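Local coordinates for protein yesU (Bacillus subtilis, PDB 1OQ1) that is of unknown function but has a galectin-like beta-sandwich fold, which would be consistent with a role in handling carbohydrate, at residues L16-K19 and S20-K23; T101-Y104 and P105-H108; R121-Y124 and A125-A129; N134-S138 and R139-L143; M185-G188 and S189-G192. One frame throughout, in Å; residues are numbered along the deposited sequence.

All five contacts are local, lying in loops, turns and strand ends of a galectin-like sandwich of two antiparallel sheets, and they follow one another along the chain without interleaving. Contact 1, in the loop between strands 5-14 and 26-29, stands apart, its centre about 37 Å from that of contact 5. Contacts 3 and 4 reach the same sheet through the neighbouring strands 112-122 and 132-138. Contact 4 is the meeting point: the helix of contact 2 bonds to its turn through His108 O and Gly140 N, and its Lys137 holds the loop of contact 5, whose centre is about 11 Å away. Thus 101-108 and 185-192 are connected through 134-143, although contacts 2 and 5 do not touch.

Contact 1 of 5, residues L16-K19 and S20-K23; sequences LRSK and SDVK
Asp21 OD2 is gripped by two successive backbone amides, Arg17 N at 2.8 Å and Ser18 N at 3.0 Å. Both arrive on the anti side of the oxygen but from opposite faces of the carboxylate plane. A water adds a third donor to the same oxygen and bonds Ser18 OG. The Asp21 side chain turns back over the preceding residues because CG stands anti to its own carbonyl carbon (chi1 -71°). Accepting the amide three residues earlier is what a capping-box side chain does at the entry to a helical turn, but Asp21 N goes to the backbone Ser18 O, at 2.9 Å and from above the carbonyl plane, so no full box is made. Val22 N follows with Lys19 O at 3.1 Å, the i to i+3 pattern of a short 3-10 turn. Ser18 OG and Ser20 OG share a hydrogen bond of 2.9 Å. Leu16 CD2 meets Val22 CG1 at 3.8 Å, the side chains crossing at about a right angle; Leu16 continues onto Tyr212 and Phe215 of strand 209-222. With two amide N-H groups directed at one carboxylate oxygen, Asp21 is probably stabilised as the anion and pins the start of the turn.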
loop_
_atom_site.group_PDB
_atom_site.type_symbol
_atom_site.label_atom_id
_atom_site.label_comp_id
_atom_site.label_asym_id
_atom_site.label_seq_id
_atom_site.Cartn_x
_atom_site.Cartn_y
_atom_site.Cartn_z
ATOM N N LEU A 16 -8.389 -12.590 -4.072
ATOM C CA LEU A 16 -6.973 -12.952 -4.134
ATOM C C LEU A 16 -6.797 -14.417 -3.728
ATOM O O LEU A 16 -5.928 -14.754 -2.918
ATOM C CB LEU A 16 -6.142 -12.043 -3.216
ATOM C CG LEU A 16 -6.078 -10.555 -3.583
ATOM C CD1 LEU A 16 -5.297 -9.793 -2.519
ATOM C CD2 LEU A 16 -5.417 -10.381 -4.944
ATOM N N ARG A 17 -7.629 -15.282 -4.305
ATOM C CA ARG A 17 -7.600 -16.710 -3.992
ATOM C C ARG A 17 -6.963 -17.583 -5.073
ATOM O O ARG A 17 -6.543 -18.707 -4.792
ATOM C CB ARG A 17 -9.020 -17.213 -3.707
ATOM C CG ARG A 17 -9.682 -16.538 -2.513
ATOM C CD ARG A 17 -11.051 -17.130 -2.182
ATOM N NE ARG A 17 -10.968 -18.511 -1.712
ATOM C CZ ARG A 17 -11.169 -19.580 -2.477
ATOM N NH1 ARG A 17 -11.473 -19.437 -3.762
ATOM N NH2 ARG A 17 -11.069 -20.796 -1.956
ATOM N N SER A 18 -6.896 -17.077 -6.302
ATOM C CA SER A 18 -6.301 -17.846 -7.393
ATOM C C SER A 18 -5.597 -16.953 -8.410
ATOM O O SER A 18 -5.779 -15.731 -8.413
ATOM C CB SER A 18 -7.372 -18.673 -8.106
ATOM O OG SER A 18 -8.250 -17.837 -8.836
ATOM N N LYS A 19 -4.801 -17.577 -9.275
ATOM C CA LYS A 19 -4.057 -16.865 -10.310
ATOM C C LYS A 19 -4.932 -15.950 -11.161
ATOM O O LYS A 19 -4.515 -14.856 -11.538
ATOM C CB LYS A 19 -3.351 -17.865 -11.227
ATOM C CG LYS A 19 -2.432 -18.829 -10.503
ATOM C CD LYS A 19 -1.883 -19.888 -11.451
ATOM C CE LYS A 19 -1.038 -20.906 -10.699
ATOM N NZ LYS A 19 -0.486 -21.957 -11.601
ATOM N N SER A 20 -6.143 -16.398 -11.473
ATOM C CA SER A 20 -7.047 -15.602 -12.295
ATOM C C SER A 20 -7.397 -14.263 -11.645
ATOM O O SER A 20 -7.741 -13.307 -12.337
ATOM C CB SER A 20 -8.331 -16.386 -12.588
ATOM O OG SER A 20 -8.988 -16.753 -11.388
ATOM N N ASP A 21 -7.300 -14.193 -10.318
ATOM C CA ASP A 21 -7.618 -12.959 -9.607
ATOM C C ASP A 21 -6.627 -11.824 -9.862
ATOM O O ASP A 21 -6.980 -10.651 -9.739
ATOM C CB ASP A 21 -7.723 -13.216 -8.099
ATOM C CG ASP A 21 -8.956 -14.018 -7.735
ATOM O OD1 ASP A 21 -10.005 -13.791 -8.371
ATOM O OD2 ASP A 21 -8.886 -14.859 -6.810
ATOM N N VAL A 22 -5.389 -12.162 -10.211
ATOM C CA VAL A 22 -4.396 -11.129 -10.479
ATOM C C VAL A 22 -3.968 -11.165 -11.940
ATOM O O VAL A 22 -2.872 -10.730 -12.290
ATOM C CB VAL A 22 -3.153 -11.294 -9.583
ATOM C CG1 VAL A 22 -3.551 -11.152 -8.122
ATOM C CG2 VAL A 22 -2.506 -12.648 -9.831
ATOM N N LYS A 23 -4.861 -11.675 -12.781
ATOM C CA LYS A 23 -4.630 -11.797 -14.218
ATOM C C LYS A 23 -3.954 -10.593 -14.874
ATOM O O LYS A 23 -2.898 -10.732 -15.495
ATOM C CB LYS A 23 -5.960 -12.071 -14.928
ATOM C CG LYS A 23 -5.861 -12.110 -16.445
ATOM C CD LYS A 23 -7.226 -12.294 -17.091
ATOM C CE LYS A 23 -7.122 -12.296 -18.611
ATOM N NZ LYS A 23 -6.549 -11.024 -19.136
HETATM O O HOH W 1 -10.458 -17.386 -7.626
#

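Contact 2 of 5, residues T101-Y104 and P105-H108; sequences TGTY and PEYH
His108 drives an edge into the face of Tyr104: CD2 lies over the centre of the phenol ring, the centroids are 4.6 Å apart and the planes stand at 88°, a T-shaped pair. One face of the imidazole in turn carries Pro105 CA, offset toward the rim. His108 can fold back this way because CG sits between its backbone N and carbonyl carbon (chi1 63°). The Tyr107 ring is bordered in its plane by Tyr104 O and Gly102 N, and the latter makes a weak bond of 3.0 Å to Tyr107 OH, whose stronger partner is Glu28. Glu106 reaches back with an extended chain. Its OE1 takes Thr101 N at 2.6 Å on the syn side, 25° out of the plane, and Thr103 N at 3.1 Å from above the other face of the carboxylate; OE2 accepts from Thr101 OG1 at 3.0 Å. Tyr104 OH bonds His116, and an acetate, probably from the crystallisation liquor, lies close by. Tyr107 N and His108 N both donate to Tyr104 O. The Glu106 carboxylate thus collects backbone amides of the preceding loop while Glu106 N closes a backbone turn on Thr103 O at 2.9 Å, together leading into the single-turn helix 105-108.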
loop_
_atom_site.group_PDB
_atom_site.type_symbol
_atom_site.label_atom_id
_atom_site.label_comp_id
_atom_site.label_asym_id
_atom_site.label_seq_id
_atom_site.Cartn_x
_atom_site.Cartn_y
_atom_site.Cartn_z
ATOM N N THR A 101 10.999 -0.701 -12.285
ATOM C CA THR A 101 11.453 -2.053 -11.989
ATOM C C THR A 101 11.451 -2.418 -10.507
ATOM O O THR A 101 12.126 -3.361 -10.098
ATOM C CB THR A 101 12.883 -2.258 -12.517
ATOM O OG1 THR A 101 13.773 -1.364 -11.834
ATOM C CG2 THR A 101 12.945 -1.973 -14.008
ATOM N N GLY A 102 10.694 -1.682 -9.702
ATOM C CA GLY A 102 10.647 -1.979 -8.285
ATOM C C GLY A 102 11.736 -1.299 -7.476
ATOM O O GLY A 102 11.844 -1.525 -6.268
ATOM N N THR A 103 12.548 -0.474 -8.133
ATOM C CA THR A 103 13.627 0.252 -7.456
ATOM C C THR A 103 12.993 1.524 -6.884
ATOM O O THR A 103 12.521 2.383 -7.627
ATOM C CB THR A 103 14.755 0.599 -8.444
ATOM O OG1 THR A 103 15.096 -0.575 -9.197
ATOM C CG2 THR A 103 15.991 1.071 -7.696
ATOM N N TYR A 104 13.007 1.638 -5.560
ATOM C CA TYR A 104 12.355 2.747 -4.864
ATOM C C TYR A 104 12.412 4.156 -5.454
ATOM O O TYR A 104 11.379 4.808 -5.577
ATOM C CB TYR A 104 12.798 2.774 -3.394
ATOM C CG TYR A 104 11.783 3.405 -2.454
ATOM C CD1 TYR A 104 10.420 3.415 -2.764
ATOM C CD2 TYR A 104 12.173 3.939 -1.228
ATOM C CE1 TYR A 104 9.474 3.942 -1.872
ATOM C CE2 TYR A 104 11.237 4.460 -0.328
ATOM C CZ TYR A 104 9.892 4.459 -0.657
ATOM O OH TYR A 104 8.969 4.970 0.229
ATOM N N PRO A 105 13.604 4.646 -5.831
ATOM C CA PRO A 105 13.690 5.995 -6.396
ATOM C C PRO A 105 12.805 6.234 -7.618
ATOM O O PRO A 105 12.450 7.376 -7.917
ATOM C CB PRO A 105 15.177 6.139 -6.713
ATOM C CG PRO A 105 15.814 5.331 -5.624
ATOM C CD PRO A 105 14.950 4.085 -5.620
ATOM N N GLU A 106 12.448 5.163 -8.321
ATOM C CA GLU A 106 11.597 5.283 -9.501
ATOM C C GLU A 106 10.193 5.694 -9.081
ATOM O O GLU A 106 9.430 6.240 -9.873
ATOM C CB GLU A 106 11.521 3.951 -10.246
ATOM C CG GLU A 106 12.871 3.350 -10.587
ATOM C CD GLU A 106 12.753 1.945 -11.139
ATOM O OE1 GLU A 106 11.874 1.196 -10.663
ATOM O OE2 GLU A 106 13.545 1.583 -12.033
ATOM N N TYR A 107 9.865 5.431 -7.819
ATOM C CA TYR A 107 8.548 5.742 -7.291
ATOM C C TYR A 107 8.479 7.045 -6.505
ATOM O O TYR A 107 7.491 7.762 -6.605
ATOM C CB TYR A 107 8.060 4.576 -6.427
ATOM C CG TYR A 107 8.030 3.277 -7.196
ATOM C CD1 TYR A 107 6.885 2.872 -7.889
ATOM C CD2 TYR A 107 9.177 2.496 -7.306
ATOM C CE1 TYR A 107 6.894 1.719 -8.682
ATOM C CE2 TYR A 107 9.198 1.352 -8.089
ATOM C CZ TYR A 107 8.058 0.970 -8.778
ATOM O OH TYR A 107 8.108 -0.144 -9.582
ATOM N N HIS A 108 9.515 7.364 -5.735
ATOM C CA HIS A 108 9.477 8.605 -4.965
ATOM C C HIS A 108 10.180 9.789 -5.616
ATOM O O HIS A 108 9.948 10.937 -5.227
ATOM C CB HIS A 108 10.006 8.381 -3.532
ATOM C CG HIS A 108 11.440 7.956 -3.451
ATOM N ND1 HIS A 108 12.482 8.748 -3.884
ATOM C CD2 HIS A 108 12.010 6.851 -2.912
ATOM C CE1 HIS A 108 13.630 8.154 -3.612
ATOM N NE2 HIS A 108 13.373 7.000 -3.021
#

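Contact 3 of 5, residues R121-Y124 and A125-A129; sequences RRKY and AEERA
The N-terminus of the short helix 125-128, reached from strand 112-122 through Lys123 and Tyr124, is where Glu127 turns back on the residues before it. Its OE1 accepts Tyr124 N at 3.1 Å, from above the carboxylate plane, and more weakly Lys123 N at 3.0 Å. Tyr124 holds the N-cap position, and the bond from Tyr124 N to Glu127, three residues on, is one half of a capping box; Glu127 N bonds weakly to the backbone Tyr124 O instead of to a side chain of the cap residue. The other oxygen, OE2, lies over a face of the Arg121 guanidinium, 3.5 Å from NH2, a salt bridge by charge alone since no N-H points at it. OE2 also sits at the edge of the Tyr124 ring, beside CD2, while Lys123 CG covers one face of that ring. Tyr124 O receives Arg128 N at 3.0 Å, nearly along the C=O axis. Arg128 then bends at chi3 (-68°) to swing its guanidinium back to the carbonyls at the strand end: Arg122 O lies in the guanidinium plane, 3.1 Å from NH1, though NH1 stands above the plane of that carbonyl. The Arg122 guanidinium makes a salt bridge with Asp149 and a hydrogen bond to Leu151 O.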
loop_
_atom_site.group_PDB
_atom_site.type_symbol
_atom_site.label_atom_id
_atom_site.label_comp_id
_atom_site.label_asym_id
_atom_site.label_seq_id
_atom_site.Cartn_x
_atom_site.Cartn_y
_atom_site.Cartn_z
ATOM N N ARG A 121 7.602 -2.493 9.033
ATOM C CA ARG A 121 8.901 -2.017 8.572
ATOM C C ARG A 121 9.940 -2.758 9.398
ATOM O O ARG A 121 10.328 -2.296 10.470
ATOM C CB ARG A 121 9.012 -0.510 8.803
ATOM C CG ARG A 121 7.844 0.277 8.231
ATOM C CD ARG A 121 7.959 1.763 8.539
ATOM N NE ARG A 121 9.114 2.373 7.886
ATOM C CZ ARG A 121 10.205 2.800 8.515
ATOM N NH1 ARG A 121 10.316 2.692 9.836
ATOM N NH2 ARG A 121 11.190 3.347 7.816
ATOM N N ARG A 122 10.376 -3.913 8.898
ATOM C CA ARG A 122 11.332 -4.741 9.623
ATOM C C ARG A 122 12.500 -5.222 8.756
ATOM O O ARG A 122 13.040 -6.302 8.988
ATOM C CB ARG A 122 10.606 -5.965 10.203
ATOM C CG ARG A 122 9.227 -5.675 10.804
ATOM C CD ARG A 122 9.300 -4.812 12.064
ATOM N NE ARG A 122 7.976 -4.294 12.414
ATOM C CZ ARG A 122 7.038 -4.981 13.057
ATOM N NH1 ARG A 122 7.267 -6.230 13.447
ATOM N NH2 ARG A 122 5.853 -4.426 13.284
ATOM N N LYS A 123 12.890 -4.427 7.766
ATOM C CA LYS A 123 13.986 -4.797 6.877
ATOM C C LYS A 123 15.358 -4.559 7.509
ATOM O O LYS A 123 16.245 -5.407 7.409
ATOM C CB LYS A 123 13.879 -4.010 5.563
ATOM C CG LYS A 123 15.098 -4.098 4.642
ATOM C CD LYS A 123 15.341 -5.514 4.126
ATOM C CE LYS A 123 16.556 -5.541 3.203
ATOM N NZ LYS A 123 16.799 -6.887 2.614
ATOM N N TYR A 124 15.521 -3.412 8.165
ATOM C CA TYR A 124 16.797 -3.054 8.789
ATOM C C TYR A 124 16.728 -2.999 10.313
ATOM O O TYR A 124 15.658 -2.804 10.887
ATOM C CB TYR A 124 17.269 -1.703 8.244
ATOM C CG TYR A 124 17.438 -1.680 6.741
ATOM C CD1 TYR A 124 18.447 -2.421 6.121
ATOM C CD2 TYR A 124 16.583 -0.925 5.934
ATOM C CE1 TYR A 124 18.600 -2.414 4.730
ATOM C CE2 TYR A 124 16.727 -0.911 4.544
ATOM C CZ TYR A 124 17.737 -1.657 3.951
ATOM O OH TYR A 124 17.882 -1.637 2.582
ATOM N N ALA A 125 17.878 -3.158 10.962
ATOM C CA ALA A 125 17.947 -3.132 12.420
ATOM C C ALA A 125 17.325 -1.871 13.008
ATOM O O ALA A 125 16.577 -1.937 13.986
ATOM C CB ALA A 125 19.395 -3.255 12.876
ATOM N N GLU A 126 17.637 -0.720 12.423
ATOM C CA GLU A 126 17.088 0.536 12.920
ATOM C C GLU A 126 15.565 0.524 12.901
ATOM O O GLU A 126 14.921 1.073 13.793
ATOM C CB GLU A 126 17.590 1.715 12.087
ATOM C CG GLU A 126 18.999 2.152 12.418
ATOM C CD GLU A 126 19.398 3.413 11.677
ATOM O OE1 GLU A 126 19.562 3.353 10.442
ATOM O OE2 GLU A 126 19.539 4.467 12.331
ATOM N N GLU A 127 14.992 -0.102 11.878
ATOM C CA GLU A 127 13.545 -0.161 11.755
ATOM C C GLU A 127 12.970 -1.128 12.783
ATOM O O GLU A 127 11.965 -0.838 13.426
ATOM C CB GLU A 127 13.150 -0.595 10.343
ATOM C CG GLU A 127 13.726 0.297 9.256
ATOM C CD GLU A 127 13.390 -0.182 7.864
ATOM O OE1 GLU A 127 13.210 -1.405 7.686
ATOM O OE2 GLU A 127 13.323 0.659 6.937
ATOM N N ARG A 128 13.617 -2.273 12.950
ATOM C CA ARG A 128 13.133 -3.250 13.916
ATOM C C ARG A 128 13.262 -2.758 15.359
ATOM O O ARG A 128 12.536 -3.215 16.238
ATOM C CB ARG A 128 13.876 -4.580 13.747
ATOM C CG ARG A 128 13.591 -5.272 12.420
ATOM C CD ARG A 128 14.099 -6.707 12.424
ATOM N NE ARG A 128 15.558 -6.787 12.469
ATOM C CZ ARG A 128 16.354 -6.664 11.411
ATOM N NH1 ARG A 128 15.843 -6.454 10.203
ATOM N NH2 ARG A 128 17.671 -6.755 11.560
ATOM N N ALA A 129 14.169 -1.815 15.593
ATOM C CA ALA A 129 14.399 -1.275 16.935
ATOM C C ALA A 129 13.313 -0.316 17.433
ATOM O O ALA A 129 13.204 -0.057 18.631
ATOM C CB ALA A 129 15.765 -0.583 16.983
HETATM O O HOH W 2 9.727 0.239 12.009
HETATM O O HOH W 3 19.029 -6.763 8.700
#

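Contact 4 of 5, residues N134-S138 and R139-L143; sequences NLRKS and RGFHL
Arg136 and Phe141 meet face to face across the end of a beta hairpin formed by strands 132-138 and 142-148. The guanidinium lies flat on the ring, centres 3.8 Å apart and planes 8° from parallel, a cation-pi stack in which CD also adds a CH-pi contact over the same face. Leu143 CD1 closes the opposite face of the guanidinium at 4.0 Å from CZ, so the group is held between a ring and a methyl. Arg136 NH1 also makes a weak bond to Phe141 O, 2.9 Å. What sets these groups is the hairpin ladder. Lys137 and His142 form an antiparallel hydrogen-bonded pair, Lys137 N to His142 O at 2.9 Å and His142 N to Lys137 O at 3.0 Å, and the next pair, Arg136 with Leu143, is non-hydrogen-bonded and puts both side chains on the face that carries the stack. The chain turns through a cis peptide before Arg139, and Gly140 follows with backbone angles at which a side chain would be jammed against the preceding carbonyl O. Further out, Lys137 extends from the other face into the loop 185-192, His142 stacks on Tyr191, and Arg139 NE bonds Gly110 O. At the turn itself, Ser138 OG, which also bonds His116 NE2, accepts Phe141 N at 3.2 Å.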
loop_
_atom_site.group_PDB
_atom_site.type_symbol
_atom_site.label_atom_id
_atom_site.label_comp_id
_atom_site.label_asym_id
_atom_site.label_seq_id
_atom_site.Cartn_x
_atom_site.Cartn_y
_atom_site.Cartn_z
ATOM N N ASN A 134 4.824 4.420 8.439
ATOM C CA ASN A 134 5.094 5.770 7.933
ATOM C C ASN A 134 4.300 6.102 6.671
ATOM O O ASN A 134 4.149 5.259 5.794
ATOM C CB ASN A 134 6.589 5.918 7.611
ATOM C CG ASN A 134 7.488 5.678 8.818
ATOM O OD1 ASN A 134 7.020 5.370 9.916
ATOM N ND2 ASN A 134 8.792 5.817 8.612
ATOM N N LEU A 135 3.800 7.334 6.584
ATOM C CA LEU A 135 3.063 7.784 5.399
ATOM C C LEU A 135 3.880 8.857 4.687
ATOM O O LEU A 135 4.260 9.857 5.295
ATOM C CB LEU A 135 1.706 8.387 5.775
ATOM C CG LEU A 135 0.948 9.004 4.585
ATOM C CD1 LEU A 135 0.441 7.894 3.664
ATOM C CD2 LEU A 135 -0.224 9.849 5.085
ATOM N N ARG A 136 4.159 8.647 3.405
ATOM C CA ARG A 136 4.914 9.629 2.630
ATOM C C ARG A 136 4.141 10.039 1.389
ATOM O O ARG A 136 3.254 9.313 0.935
ATOM C CB ARG A 136 6.281 9.067 2.220
ATOM C CG ARG A 136 7.285 8.984 3.368
ATOM C CD ARG A 136 8.675 8.616 2.867
ATOM N NE ARG A 136 9.613 8.362 3.962
ATOM C CZ ARG A 136 10.320 9.294 4.596
ATOM N NH1 ARG A 136 10.222 10.573 4.253
ATOM N NH2 ARG A 136 11.127 8.944 5.590
ATOM N N LYS A 137 4.477 11.210 0.859
ATOM C CA LYS A 137 3.837 11.732 -0.344
ATOM C C LYS A 137 4.914 12.055 -1.373
ATOM O O LYS A 137 5.877 12.773 -1.077
ATOM C CB LYS A 137 3.040 12.999 -0.028
ATOM C CG LYS A 137 2.281 13.558 -1.228
ATOM C CD LYS A 137 1.678 14.923 -0.928
ATOM C CE LYS A 137 0.808 15.414 -2.084
ATOM N NZ LYS A 137 0.288 16.788 -1.829
ATOM N N SER A 138 4.756 11.516 -2.577
ATOM C CA SER A 138 5.707 11.751 -3.663
ATOM C C SER A 138 4.930 12.277 -4.874
ATOM O O SER A 138 3.704 12.201 -4.881
ATOM C CB SER A 138 6.429 10.447 -4.016
ATOM O OG SER A 138 7.272 10.035 -2.956
ATOM N N ARG A 139 5.608 12.813 -5.893
ATOM C CA ARG A 139 7.065 12.945 -5.966
ATOM C C ARG A 139 7.626 13.801 -4.838
ATOM O O ARG A 139 7.061 14.837 -4.502
ATOM C CB ARG A 139 7.452 13.566 -7.319
ATOM C CG ARG A 139 8.945 13.535 -7.636
ATOM C CD ARG A 139 9.232 14.083 -9.038
ATOM N NE ARG A 139 10.551 13.676 -9.532
ATOM C CZ ARG A 139 11.708 14.184 -9.115
ATOM N NH1 ARG A 139 12.851 13.738 -9.628
ATOM N NH2 ARG A 139 11.727 15.146 -8.197
ATOM N N GLY A 140 8.735 13.362 -4.246
ATOM C CA GLY A 140 9.327 14.143 -3.177
ATOM C C GLY A 140 9.734 13.397 -1.922
ATOM O O GLY A 140 10.481 13.942 -1.119
ATOM N N PHE A 141 9.241 12.174 -1.733
ATOM C CA PHE A 141 9.604 11.386 -0.555
ATOM C C PHE A 141 9.335 12.171 0.739
ATOM O O PHE A 141 10.060 12.034 1.726
ATOM C CB PHE A 141 11.091 11.016 -0.643
ATOM C CG PHE A 141 11.522 9.951 0.327
ATOM C CD1 PHE A 141 10.993 8.666 0.253
ATOM C CD2 PHE A 141 12.480 10.227 1.302
ATOM C CE1 PHE A 141 11.412 7.669 1.134
ATOM C CE2 PHE A 141 12.905 9.238 2.188
ATOM C CZ PHE A 141 12.369 7.955 2.103
ATOM N N HIS A 142 8.280 12.980 0.735
ATOM C CA HIS A 142 7.944 13.800 1.893
ATOM C C HIS A 142 7.290 13.013 3.018
ATOM O O HIS A 142 6.283 12.341 2.811
ATOM C CB HIS A 142 7.007 14.932 1.473
ATOM C CG HIS A 142 7.538 15.771 0.354
ATOM N ND1 HIS A 142 8.667 16.552 0.480
ATOM C CD2 HIS A 142 7.091 15.956 -0.910
ATOM C CE1 HIS A 142 8.892 17.183 -0.659
ATOM N NE2 HIS A 142 7.950 16.839 -1.518
ATOM N N LEU A 143 7.864 13.097 4.213
ATOM C CA LEU A 143 7.290 12.393 5.359
ATOM C C LEU A 143 6.077 13.193 5.829
ATOM O O LEU A 143 6.207 14.346 6.246
ATOM C CB LEU A 143 8.316 12.280 6.487
ATOM C CG LEU A 143 7.860 11.525 7.740
ATOM C CD1 LEU A 143 7.523 10.075 7.394
ATOM C CD2 LEU A 143 8.973 11.577 8.774
#

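Contact 5 of 5, residues M185-G188 and S189-G192; sequences MDDG and STYG
Asp187 OD1 takes the backbone N of Ser189 at 2.7 Å in a straight bond (168°), on the anti side and 35° out of the carboxylate plane. This follows directly on an Asx turn, in which Asp186 OD1 accepts Gly188 N at 2.9 Å from above its own carboxylate plane; two successive aspartates thus each bind the amide two residues ahead, in the loop after strand 179-185. With chi1 at 59°, the Asp187 carboxylate is held over the start of the following residues. Its OD2 comes within 2.7 Å of Thr190 OG1, the two side chains crossing at about a right angle. Gly188 has a positive phi, and its CA makes a C-H...O contact to Gly192 O. Asp186 OD1 is further served by a water that donates to it and to Gly192 O and accepts Tyr191 N, so a single solvent molecule ties the start of the loop to its end. The other carboxylate oxygen of Asp186, OD2, forms a salt bridge with Lys137 of the neighbouring hairpin, and Lys137 NZ also bonds Tyr191 O, so this end of the loop is anchored to the sheet. A second water donates to Asp187 O at 2.9 Å and shares a hydrogen bond of 2.5 Å with Ser189 OG.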
loop_
_atom_site.group_PDB
_atom_site.type_symbol
_atom_site.label_atom_id
_atom_site.label_comp_id
_atom_site.label_asym_id
_atom_site.label_seq_id
_atom_site.Cartn_x
_atom_site.Cartn_y
_atom_site.Cartn_z
HETATM N N MSE A 185 -3.892 15.310 7.302
HETATM C CA MSE A 185 -4.720 16.204 6.497
HETATM C C MSE A 185 -3.787 17.074 5.672
HETATM O O MSE A 185 -3.155 17.995 6.197
HETATM C CB MSE A 185 -5.610 17.090 7.375
HETATM C CG MSE A 185 -6.483 18.072 6.588
HETATM SE SE MSE A 185 -7.781 17.226 5.402
HETATM C CE MSE A 185 -9.158 16.836 6.699
ATOM N N ASP A 186 -3.692 16.757 4.385
ATOM C CA ASP A 186 -2.854 17.488 3.443
ATOM C C ASP A 186 -3.525 18.836 3.199
ATOM O O ASP A 186 -4.689 18.873 2.808
ATOM C CB ASP A 186 -2.772 16.710 2.124
ATOM C CG ASP A 186 -1.754 17.289 1.155
ATOM O OD1 ASP A 186 -1.224 18.388 1.419
ATOM O OD2 ASP A 186 -1.488 16.640 0.124
ATOM N N ASP A 187 -2.806 19.935 3.428
ATOM C CA ASP A 187 -3.388 21.261 3.214
ATOM C C ASP A 187 -3.296 21.685 1.754
ATOM O O ASP A 187 -3.886 22.689 1.357
ATOM C CB ASP A 187 -2.718 22.320 4.103
ATOM C CG ASP A 187 -1.228 22.448 3.855
ATOM O OD1 ASP A 187 -0.766 22.121 2.744
ATOM O OD2 ASP A 187 -0.514 22.895 4.777
ATOM N N GLY A 188 -2.545 20.918 0.967
ATOM C CA GLY A 188 -2.402 21.206 -0.450
ATOM C C GLY A 188 -1.467 22.342 -0.820
ATOM O O GLY A 188 -1.435 22.763 -1.978
ATOM N N SER A 189 -0.704 22.840 0.145
ATOM C CA SER A 189 0.222 23.932 -0.120
ATOM C C SER A 189 1.552 23.748 0.600
ATOM O O SER A 189 2.324 24.694 0.746
ATOM C CB SER A 189 -0.401 25.265 0.297
ATOM O OG SER A 189 -0.594 25.322 1.700
ATOM N N THR A 190 1.816 22.530 1.059
ATOM C CA THR A 190 3.064 22.239 1.753
ATOM C C THR A 190 3.894 21.311 0.872
ATOM O O THR A 190 5.068 21.579 0.598
ATOM C CB THR A 190 2.794 21.571 3.119
ATOM O OG1 THR A 190 2.033 22.466 3.940
ATOM C CG2 THR A 190 4.100 21.238 3.826
ATOM N N TYR A 191 3.268 20.228 0.416
ATOM C CA TYR A 191 3.935 19.266 -0.451
ATOM C C TYR A 191 3.183 19.130 -1.776
ATOM O O TYR A 191 2.939 18.021 -2.255
ATOM C CB TYR A 191 4.028 17.898 0.235
ATOM C CG TYR A 191 4.818 17.905 1.532
ATOM C CD1 TYR A 191 6.067 18.523 1.610
ATOM C CD2 TYR A 191 4.330 17.264 2.670
ATOM C CE1 TYR A 191 6.812 18.500 2.793
ATOM C CE2 TYR A 191 5.064 17.237 3.853
ATOM C CZ TYR A 191 6.304 17.856 3.907
ATOM O OH TYR A 191 7.031 17.824 5.077
ATOM N N GLY A 192 2.806 20.268 -2.353
ATOM C CA GLY A 192 2.102 20.263 -3.623
ATOM C C GLY A 192 0.612 20.005 -3.512
ATOM O O GLY A 192 0.101 19.734 -2.426
HETATM O O HOH W 4 0.708 19.640 0.149
HETATM O O HOH W 5 -3.005 25.251 2.287
#